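Local coordinates for protein (hdlp (histone deacetylase-like protein)) (Aquifex aeolicus, PDB 1C3P), which probably works as a zinc-dependent deacetylase of the histone deacetylase family and has been linked to acetoin breakdown, at residues D64-L69 / A98-S103; E55-F60 / C142-P147; E230-L235 / F279-E284. All blocks are in the same frame, centred on the assembly; numbering follows the deposited sequence.

Contact 1: D64-L69 / A98-S103; sequences DYINTL and AMFTGS
With CG of Phe100 held anti to the backbone N (chi1 -177°), the ring swings out from helix 98-118 to meet Leu69 and Ile66, and a chi1 of 85° at Met99, followed by a bend at chi3, carries its methyl round to Leu69. The phenyl ring takes two contacts along one side: CD1 lies 4.0 Å from Leu69 CB, and one carbon further on CE1 lies 4.0 Å from Ile66 CG2, both approaching obliquely. The Ile66 side chain runs at about a right angle to that of Phe100. Next to the ring, Leu69 CD2 and Met99 CE are 4.2 Å apart, while Met99 CG sits 4.0 Å from Leu69 O. What results is a crossed pair of helices within the histone deacetylase domain: segments 64-69 and 98-103, on helix 63-75 and at the start of helix 98-118, run at 99° to each other, with apolar side chains filling the junction. The first turn of helix 98-118 is of the wider pi type, and there Ala98 O accepts both Ser103 N and Ser103 OG, the latter at 2.7 Å. One turn beyond Leu69, Glu73 adds a polar tie between the helices, its two carboxylate oxygens bonding Phe100 N and Thr101 OG1. On the side toward helix 54-57, both Ile66 and Phe100 rest on Leu57.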
loop_
_atom_site.group_PDB
_atom_site.type_symbol
_atom_site.label_atom_id
_atom_site.label_comp_id
_atom_site.label_asym_id
_atom_site.label_seq_id
_atom_site.Cartn_x
_atom_site.Cartn_y
_atom_site.Cartn_z
ATOM N N ASP A 64 6.981 22.645 9.359
ATOM C CA ASP A 64 5.808 23.498 9.190
ATOM C C ASP A 64 4.591 22.665 8.754
ATOM O O ASP A 64 3.465 22.907 9.214
ATOM C CB ASP A 64 6.058 24.592 8.149
ATOM C CG ASP A 64 6.387 24.030 6.769
ATOM O OD1 ASP A 64 6.242 24.765 5.767
ATOM O OD2 ASP A 64 6.809 22.858 6.683
ATOM N N TYR A 65 4.820 21.702 7.862
ATOM C CA TYR A 65 3.745 20.832 7.377
ATOM C C TYR A 65 3.234 19.937 8.511
ATOM O O TYR A 65 2.031 19.868 8.738
ATOM C CB TYR A 65 4.224 19.970 6.181
ATOM C CG TYR A 65 3.194 18.951 5.722
ATOM C CD1 TYR A 65 1.897 19.345 5.367
ATOM C CD2 TYR A 65 3.506 17.586 5.669
ATOM C CE1 TYR A 65 0.930 18.405 4.978
ATOM C CE2 TYR A 65 2.547 16.637 5.283
ATOM C CZ TYR A 65 1.265 17.046 4.946
ATOM O OH TYR A 65 0.307 16.103 4.622
ATOM N N ILE A 66 4.142 19.274 9.222
ATOM C CA ILE A 66 3.751 18.405 10.325
ATOM C C ILE A 66 3.020 19.222 11.373
ATOM O O ILE A 66 1.977 18.790 11.848
ATOM C CB ILE A 66 4.979 17.711 10.980
ATOM C CG1 ILE A 66 5.615 16.760 9.973
ATOM C CG2 ILE A 66 4.559 16.948 12.245
ATOM C CD1 ILE A 66 4.665 15.623 9.553
ATOM N N ASN A 67 3.545 20.401 11.725
ATOM C CA ASN A 67 2.880 21.220 12.742
ATOM C C ASN A 67 1.479 21.615 12.312
ATOM O O ASN A 67 0.573 21.714 13.149
ATOM C CB ASN A 67 3.678 22.482 13.097
ATOM C CG ASN A 67 4.944 22.179 13.889
ATOM O OD1 ASN A 67 5.077 21.121 14.493
ATOM N ND2 ASN A 67 5.870 23.121 13.898
ATOM N N THR A 68 1.293 21.815 11.011
ATOM C CA THR A 68 -0.015 22.185 10.499
ATOM C C THR A 68 -0.997 21.023 10.646
ATOM O O THR A 68 -2.157 21.226 10.994
ATOM C CB THR A 68 0.056 22.618 9.025
ATOM O OG1 THR A 68 0.879 23.794 8.920
ATOM C CG2 THR A 68 -1.327 22.950 8.508
ATOM N N LEU A 69 -0.533 19.804 10.397
ATOM C CA LEU A 69 -1.414 18.651 10.548
ATOM C C LEU A 69 -1.851 18.516 12.010
ATOM O O LEU A 69 -3.012 18.212 12.304
ATOM C CB LEU A 69 -0.708 17.358 10.118
ATOM C CG LEU A 69 -0.326 17.190 8.644
ATOM C CD1 LEU A 69 0.491 15.918 8.456
ATOM C CD2 LEU A 69 -1.581 17.137 7.805
ATOM N N ALA A 98 -7.783 11.119 11.424
ATOM C CA ALA A 98 -6.920 10.209 10.698
ATOM C C ALA A 98 -5.769 11.052 10.165
ATOM O O ALA A 98 -4.692 10.539 9.906
ATOM C CB ALA A 98 -7.660 9.577 9.523
ATOM N N MET A 99 -5.988 12.358 10.041
ATOM C CA MET A 99 -4.958 13.211 9.425
ATOM C C MET A 99 -3.626 13.249 10.141
ATOM O O MET A 99 -2.586 13.402 9.504
ATOM C CB MET A 99 -5.487 14.634 9.216
ATOM C CG MET A 99 -5.370 15.537 10.418
ATOM S SD MET A 99 -6.440 16.981 10.142
ATOM C CE MET A 99 -5.673 17.701 8.652
ATOM N N PHE A 100 -3.632 13.142 11.463
ATOM C CA PHE A 100 -2.344 13.114 12.157
ATOM C C PHE A 100 -2.221 11.932 13.116
ATOM O O PHE A 100 -1.239 11.198 13.076
ATOM C CB PHE A 100 -2.083 14.397 12.946
ATOM C CG PHE A 100 -0.742 14.406 13.605
ATOM C CD1 PHE A 100 0.413 14.614 12.852
ATOM C CD2 PHE A 100 -0.617 14.096 14.963
ATOM C CE1 PHE A 100 1.676 14.506 13.441
ATOM C CE2 PHE A 100 0.641 13.985 15.557
ATOM C CZ PHE A 100 1.790 14.188 14.794
ATOM N N THR A 101 -3.210 11.731 13.977
ATOM C CA THR A 101 -3.119 10.620 14.926
ATOM C C THR A 101 -3.106 9.266 14.219
ATOM O O THR A 101 -2.203 8.471 14.430
ATOM C CB THR A 101 -4.269 10.687 15.936
ATOM O OG1 THR A 101 -4.172 11.921 16.662
ATOM C CG2 THR A 101 -4.193 9.547 16.925
ATOM N N GLY A 102 -4.104 9.020 13.375
ATOM C CA GLY A 102 -4.163 7.762 12.640
ATOM C C GLY A 102 -2.962 7.641 11.713
ATOM O O GLY A 102 -2.342 6.589 11.625
ATOM N N SER A 103 -2.634 8.722 11.012
ATOM C CA SER A 103 -1.477 8.693 10.109
ATOM C C SER A 103 -0.187 8.443 10.874
ATOM O O SER A 103 0.663 7.658 10.431
ATOM C CB SER A 103 -1.374 10.002 9.318
ATOM O OG SER A 103 -2.474 10.119 8.424
#

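Contact 2: E55-F60 / C142-P147; sequences EELLLF and CYINNP. Unlike the reference sequence in segment 142-147: Asn146 (reference Asp).
The N-terminal start of helix 146-156, within the histone deacetylase domain, is packed here against segment 55-60, which includes part of helix 54-57, through Phe60 on Asn145 and Leu57 on Ile144. Asn145 is the N-cap residue, and its two ends do different work. Its CB carbon meets the ring of Phe60, 3.9 Å from CE2 and slightly farther from CD2, in an oblique approach with ring and amide planes 70° apart. The amide itself is committed elsewhere: OD1 caps Ala148 N in the first turn of the helix, and ND2 bonds Ala133 O, so this buried polar group is held from both ends and its rotation is largely fixed. A chi1 of -165° swings the amide to the far side of CB from the backbone N; there it turns away from the ring, leaving CB as the atom that meets it. The second pairing is purely apolar. Leu57 CD2 touches both branches of Ile144, CG2 at 3.8 Å and CD1 at 4.0 Å, with the two side chains crossing at about a right angle. The Asn145 side chain lies about 11 Å from that of Asp168, a zinc ligand in other crystals of this protein. Around the contact, Ile144 reaches Leu69 of helix 63-75 and Ser103 and Thr107 of helix 98-118, and Phe60 continues onto Ala148 of helix 146-156.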
loop_
_atom_site.group_PDB
_atom_site.type_symbol
_atom_site.label_atom_id
_atom_site.label_comp_id
_atom_site.label_asym_id
_atom_site.label_seq_id
_atom_site.Cartn_x
_atom_site.Cartn_y
_atom_site.Cartn_z
ATOM N N GLU A 55 10.692 13.110 15.552
ATOM C CA GLU A 55 11.983 12.917 14.902
ATOM C C GLU A 55 11.871 11.968 13.716
ATOM O O GLU A 55 12.449 12.223 12.670
ATOM C CB GLU A 55 12.999 12.399 15.922
ATOM C CG GLU A 55 14.389 12.164 15.374
ATOM C CD GLU A 55 15.419 11.954 16.479
ATOM O OE1 GLU A 55 16.588 11.647 16.150
ATOM O OE2 GLU A 55 15.065 12.107 17.673
ATOM N N GLU A 56 11.127 10.880 13.874
ATOM C CA GLU A 56 10.951 9.945 12.773
ATOM C C GLU A 56 10.180 10.622 11.639
ATOM O O GLU A 56 10.500 10.442 10.462
ATOM C CB GLU A 56 10.245 8.680 13.272
ATOM C CG GLU A 56 11.084 7.938 14.330
ATOM C CD GLU A 56 10.339 6.801 14.972
ATOM O OE1 GLU A 56 9.092 6.910 15.045
ATOM O OE2 GLU A 56 10.992 5.822 15.424
ATOM N N LEU A 57 9.171 11.418 11.984
ATOM C CA LEU A 57 8.409 12.118 10.954
ATOM C C LEU A 57 9.284 13.100 10.180
ATOM O O LEU A 57 9.151 13.239 8.961
ATOM C CB LEU A 57 7.228 12.879 11.560
ATOM C CG LEU A 57 6.115 11.985 12.140
ATOM C CD1 LEU A 57 5.009 12.857 12.749
ATOM C CD2 LEU A 57 5.534 11.100 11.014
ATOM N N LEU A 58 10.169 13.786 10.898
ATOM C CA LEU A 58 11.039 14.770 10.272
ATOM C C LEU A 58 12.182 14.154 9.474
ATOM O O LEU A 58 13.001 14.876 8.902
ATOM C CB LEU A 58 11.560 15.754 11.316
ATOM C CG LEU A 58 10.440 16.531 12.024
ATOM C CD1 LEU A 58 11.036 17.422 13.107
ATOM C CD2 LEU A 58 9.634 17.336 11.028
ATOM N N LEU A 59 12.251 12.826 9.440
ATOM C CA LEU A 59 13.252 12.170 8.591
ATOM C C LEU A 59 12.862 12.495 7.134
ATOM O O LEU A 59 13.700 12.487 6.231
ATOM C CB LEU A 59 13.234 10.645 8.781
ATOM C CG LEU A 59 13.752 10.067 10.102
ATOM C CD1 LEU A 59 13.483 8.571 10.170
ATOM C CD2 LEU A 59 15.259 10.361 10.226
ATOM N N PHE A 60 11.573 12.756 6.901
ATOM C CA PHE A 60 11.108 13.093 5.562
ATOM C C PHE A 60 10.306 14.396 5.461
ATOM O O PHE A 60 10.613 15.262 4.641
ATOM C CB PHE A 60 10.266 11.959 4.961
ATOM C CG PHE A 60 9.707 12.281 3.589
ATOM C CD1 PHE A 60 10.558 12.555 2.523
ATOM C CD2 PHE A 60 8.331 12.323 3.372
ATOM C CE1 PHE A 60 10.052 12.869 1.257
ATOM C CE2 PHE A 60 7.810 12.636 2.109
ATOM C CZ PHE A 60 8.683 12.910 1.047
ATOM N N CYS A 142 -3.599 10.761 1.441
ATOM C CA CYS A 142 -2.458 10.571 2.330
ATOM C C CYS A 142 -1.913 11.881 2.905
ATOM O O CYS A 142 -1.771 12.875 2.176
ATOM C CB CYS A 142 -1.331 9.853 1.578
ATOM S SG CYS A 142 -1.801 8.246 0.904
ATOM N N TYR A 143 -1.607 11.868 4.207
ATOM C CA TYR A 143 -1.058 13.036 4.888
ATOM C C TYR A 143 0.403 12.827 5.272
ATOM O O TYR A 143 1.178 13.782 5.306
ATOM C CB TYR A 143 -1.837 13.379 6.160
ATOM C CG TYR A 143 -3.333 13.485 5.958
ATOM C CD1 TYR A 143 -4.140 12.349 5.986
ATOM C CD2 TYR A 143 -3.940 14.726 5.743
ATOM C CE1 TYR A 143 -5.533 12.443 5.813
ATOM C CE2 TYR A 143 -5.322 14.832 5.566
ATOM C CZ TYR A 143 -6.110 13.684 5.606
ATOM O OH TYR A 143 -7.480 13.778 5.480
ATOM N N ILE A 144 0.777 11.584 5.570
ATOM C CA ILE A 144 2.154 11.275 5.935
ATOM C C ILE A 144 2.601 10.124 5.040
ATOM O O ILE A 144 1.882 9.131 4.896
ATOM C CB ILE A 144 2.240 10.860 7.404
ATOM C CG1 ILE A 144 1.699 12.001 8.283
ATOM C CG2 ILE A 144 3.665 10.444 7.757
ATOM C CD1 ILE A 144 1.754 11.742 9.794
ATOM N N ASN A 145 3.777 10.255 4.430
ATOM C CA ASN A 145 4.279 9.214 3.532
ATOM C C ASN A 145 5.147 8.227 4.340
ATOM O O ASN A 145 6.353 8.435 4.478
ATOM C CB ASN A 145 5.109 9.874 2.422
ATOM C CG ASN A 145 5.359 8.942 1.253
ATOM O OD1 ASN A 145 5.841 7.829 1.429
ATOM N ND2 ASN A 145 5.015 9.392 0.054
ATOM N N ASN A 146 4.561 7.155 4.877
ATOM C CA ASN A 146 5.376 6.248 5.698
ATOM C C ASN A 146 6.445 5.542 4.865
ATOM O O ASN A 146 7.536 5.272 5.357
ATOM C CB ASN A 146 4.490 5.286 6.505
ATOM C CG ASN A 146 3.693 4.356 5.637
ATOM O OD1 ASN A 146 4.067 3.204 5.467
ATOM N ND2 ASN A 146 2.595 4.858 5.058
ATOM N N PRO A 147 6.149 5.211 3.595
ATOM C CA PRO A 147 7.252 4.573 2.862
ATOM C C PRO A 147 8.511 5.489 2.816
ATOM O O PRO A 147 9.648 5.010 2.969
ATOM C CB PRO A 147 6.658 4.356 1.475
ATOM C CG PRO A 147 5.186 4.063 1.810
ATOM C CD PRO A 147 4.929 5.243 2.763
#

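Contact 3: E230-L235 / F279-E284; sequences EFLFAL and FNIVRE
Apolar packing carries the contact, with Ile281 meeting both Leu232 and Leu235, residues one turn apart on helix 228-245. The long branch of Ile281, with CG1 beside the backbone N (chi1 -71°), extends until CD1 is 3.7 Å from Leu232 CD2. The short branch CG2, and CB from which it springs, each stand 4.1 Å from Leu235 CD1, the two side chains sliding past each other in opposite directions. The other methyl of Leu235, CD2, is 4.3 Å from Val282 CG2, so the forked end of this leucine spans two neighbouring residues of helix 272-286. Polar interactions belong to the flank of helix 272-286 that meets helix 299-314, where Arg283 NH1 makes a weak bond to Asn280 OD1 and the guanidinium also forms salt bridges with Glu288 and Glu312. Among aromatic contacts, Arg283 CD lies 3.4 Å above one face of the Phe279 ring, toward its rim, and Phe279 meets Tyr291 edge-to-face. The axes of segments 230-235 and 279-284 run nearly parallel, 10.9 Å apart at closest approach, crossing at -15°. Val282 rests on Tyr251 and Leu253 of strand 250-254, one of whose sheet neighbours is strand 290-292, and helix 272-286 links the two as a beta-alpha-beta crossover. Side-by-side helices laid against a parallel sheet in this way are a hallmark of the alpha/beta fold that histone deacetylases share with arginase.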
loop_
_atom_site.group_PDB
_atom_site.type_symbol
_atom_site.label_atom_id
_atom_site.label_comp_id
_atom_site.label_asym_id
_atom_site.label_seq_id
_atom_site.Cartn_x
_atom_site.Cartn_y
_atom_site.Cartn_z
ATOM N N GLU A 230 -1.732 -10.649 -17.303
ATOM C CA GLU A 230 -1.100 -9.391 -17.677
ATOM C C GLU A 230 -0.374 -8.758 -16.493
ATOM O O GLU A 230 0.738 -8.253 -16.635
ATOM C CB GLU A 230 -2.146 -8.429 -18.241
ATOM C CG GLU A 230 -2.833 -8.977 -19.485
ATOM C CD GLU A 230 -3.893 -8.036 -20.009
ATOM O OE1 GLU A 230 -4.656 -7.508 -19.178
ATOM O OE2 GLU A 230 -3.976 -7.848 -21.239
ATOM N N PHE A 231 -0.991 -8.794 -15.318
ATOM C CA PHE A 231 -0.350 -8.223 -14.137
ATOM C C PHE A 231 0.953 -8.976 -13.832
ATOM O O PHE A 231 2.016 -8.368 -13.692
ATOM C CB PHE A 231 -1.288 -8.302 -12.927
ATOM C CG PHE A 231 -0.770 -7.582 -11.707
ATOM C CD1 PHE A 231 -0.655 -6.191 -11.694
ATOM C CD2 PHE A 231 -0.403 -8.289 -10.570
ATOM C CE1 PHE A 231 -0.185 -5.520 -10.569
ATOM C CE2 PHE A 231 0.072 -7.625 -9.433
ATOM C CZ PHE A 231 0.180 -6.234 -9.437
ATOM N N LEU A 232 0.882 -10.302 -13.737
ATOM C CA LEU A 232 2.079 -11.086 -13.421
ATOM C C LEU A 232 3.151 -11.005 -14.497
ATOM O O LEU A 232 4.330 -11.020 -14.190
ATOM C CB LEU A 232 1.701 -12.538 -13.144
ATOM C CG LEU A 232 0.759 -12.697 -11.941
ATOM C CD1 LEU A 232 0.267 -14.139 -11.895
ATOM C CD2 LEU A 232 1.429 -12.309 -10.634
ATOM N N PHE A 233 2.746 -10.935 -15.759
ATOM C CA PHE A 233 3.701 -10.780 -16.855
ATOM C C PHE A 233 4.490 -9.497 -16.619
ATOM O O PHE A 233 5.725 -9.473 -16.663
ATOM C CB PHE A 233 2.956 -10.632 -18.186
ATOM C CG PHE A 233 3.836 -10.220 -19.341
ATOM C CD1 PHE A 233 4.521 -11.174 -20.090
ATOM C CD2 PHE A 233 3.941 -8.883 -19.702
ATOM C CE1 PHE A 233 5.292 -10.802 -21.194
ATOM C CE2 PHE A 233 4.712 -8.489 -20.805
ATOM C CZ PHE A 233 5.386 -9.449 -21.555
ATOM N N ALA A 234 3.750 -8.415 -16.386
ATOM C CA ALA A 234 4.352 -7.105 -16.167
ATOM C C ALA A 234 5.286 -7.115 -14.965
ATOM O O ALA A 234 6.369 -6.522 -14.985
ATOM C CB ALA A 234 3.225 -6.044 -15.969
ATOM N N LEU A 235 4.855 -7.781 -13.908
ATOM C CA LEU A 235 5.646 -7.855 -12.682
ATOM C C LEU A 235 6.980 -8.582 -12.911
ATOM O O LEU A 235 8.051 -8.071 -12.574
ATOM C CB LEU A 235 4.850 -8.602 -11.609
ATOM C CG LEU A 235 4.971 -8.190 -10.139
ATOM C CD1 LEU A 235 4.873 -9.456 -9.294
ATOM C CD2 LEU A 235 6.273 -7.436 -9.863
ATOM N N PHE A 279 3.067 -11.408 -4.782
ATOM C CA PHE A 279 3.830 -11.274 -3.546
ATOM C C PHE A 279 4.969 -12.303 -3.502
ATOM O O PHE A 279 6.119 -11.978 -3.175
ATOM C CB PHE A 279 2.880 -11.493 -2.361
ATOM C CG PHE A 279 3.568 -11.565 -1.030
ATOM C CD1 PHE A 279 4.179 -10.438 -0.478
ATOM C CD2 PHE A 279 3.575 -12.754 -0.309
ATOM C CE1 PHE A 279 4.784 -10.503 0.787
ATOM C CE2 PHE A 279 4.174 -12.827 0.951
ATOM C CZ PHE A 279 4.777 -11.701 1.502
ATOM N N ASN A 280 4.644 -13.546 -3.834
ATOM C CA ASN A 280 5.644 -14.601 -3.816
ATOM C C ASN A 280 6.680 -14.490 -4.919
ATOM O O ASN A 280 7.827 -14.904 -4.743
ATOM C CB ASN A 280 4.963 -15.973 -3.833
ATOM C CG ASN A 280 4.209 -16.247 -2.541
ATOM O OD1 ASN A 280 4.665 -15.872 -1.459
ATOM N ND2 ASN A 280 3.076 -16.926 -2.641
ATOM N N ILE A 281 6.283 -13.922 -6.050
ATOM C CA ILE A 281 7.216 -13.711 -7.148
ATOM C C ILE A 281 8.281 -12.694 -6.722
ATOM O O ILE A 281 9.456 -12.826 -7.075
ATOM C CB ILE A 281 6.500 -13.165 -8.396
ATOM C CG1 ILE A 281 5.639 -14.258 -9.028
ATOM C CG2 ILE A 281 7.516 -12.644 -9.389
ATOM C CD1 ILE A 281 4.853 -13.775 -10.244
ATOM N N VAL A 282 7.874 -11.668 -5.980
ATOM C CA VAL A 282 8.829 -10.654 -5.534
ATOM C C VAL A 282 9.830 -11.303 -4.583
ATOM O O VAL A 282 11.042 -11.086 -4.681
ATOM C CB VAL A 282 8.128 -9.473 -4.818
ATOM C CG1 VAL A 282 9.169 -8.606 -4.127
ATOM C CG2 VAL A 282 7.368 -8.622 -5.841
ATOM N N ARG A 283 9.319 -12.125 -3.679
ATOM C CA ARG A 283 10.186 -12.798 -2.719
ATOM C C ARG A 283 11.157 -13.771 -3.388
ATOM O O ARG A 283 12.280 -13.950 -2.915
ATOM C CB ARG A 283 9.337 -13.528 -1.689
ATOM C CG ARG A 283 8.500 -12.592 -0.819
ATOM C CD ARG A 283 7.479 -13.364 -0.019
ATOM N NE ARG A 283 8.088 -14.178 1.022
ATOM C CZ ARG A 283 7.542 -15.282 1.515
ATOM N NH1 ARG A 283 6.371 -15.710 1.053
ATOM N NH2 ARG A 283 8.159 -15.948 2.479
ATOM N N GLU A 284 10.733 -14.402 -4.476
ATOM C CA GLU A 284 11.621 -15.338 -5.169
ATOM C C GLU A 284 12.738 -14.590 -5.862
ATOM O O GLU A 284 13.826 -15.124 -6.046
ATOM C CB GLU A 284 10.868 -16.145 -6.218
ATOM C CG GLU A 284 9.753 -16.981 -5.663
ATOM C CD GLU A 284 8.992 -17.692 -6.752
ATOM O OE1 GLU A 284 8.468 -17.002 -7.655
ATOM O OE2 GLU A 284 8.918 -18.936 -6.705
#

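How the contacts relate
From the N terminus, the chain first lays down 55-60 and, a few residues later, 64-69. Contact 1 closes first, when helix 98-118 begins against helix 63-75; contact 2 closes at 142-147, its larger loop enclosing contact 1. The nested pair also meets directly, with Tyr65 OH probably hydrogen-bonded to Tyr143 O, so early helices, the start of helix 98-118 and the lead-in to helix 146-156 form one continuous packed region. Contact 3 opens only afterwards, in series; its loop runs through strand 250-254 and it joins helix 228-245 to helix 272-286 beside the sheet. Its centre is 34 Å from that of contact 1 and 28 Å from that of contact 2, on the opposite side of the chain's centre.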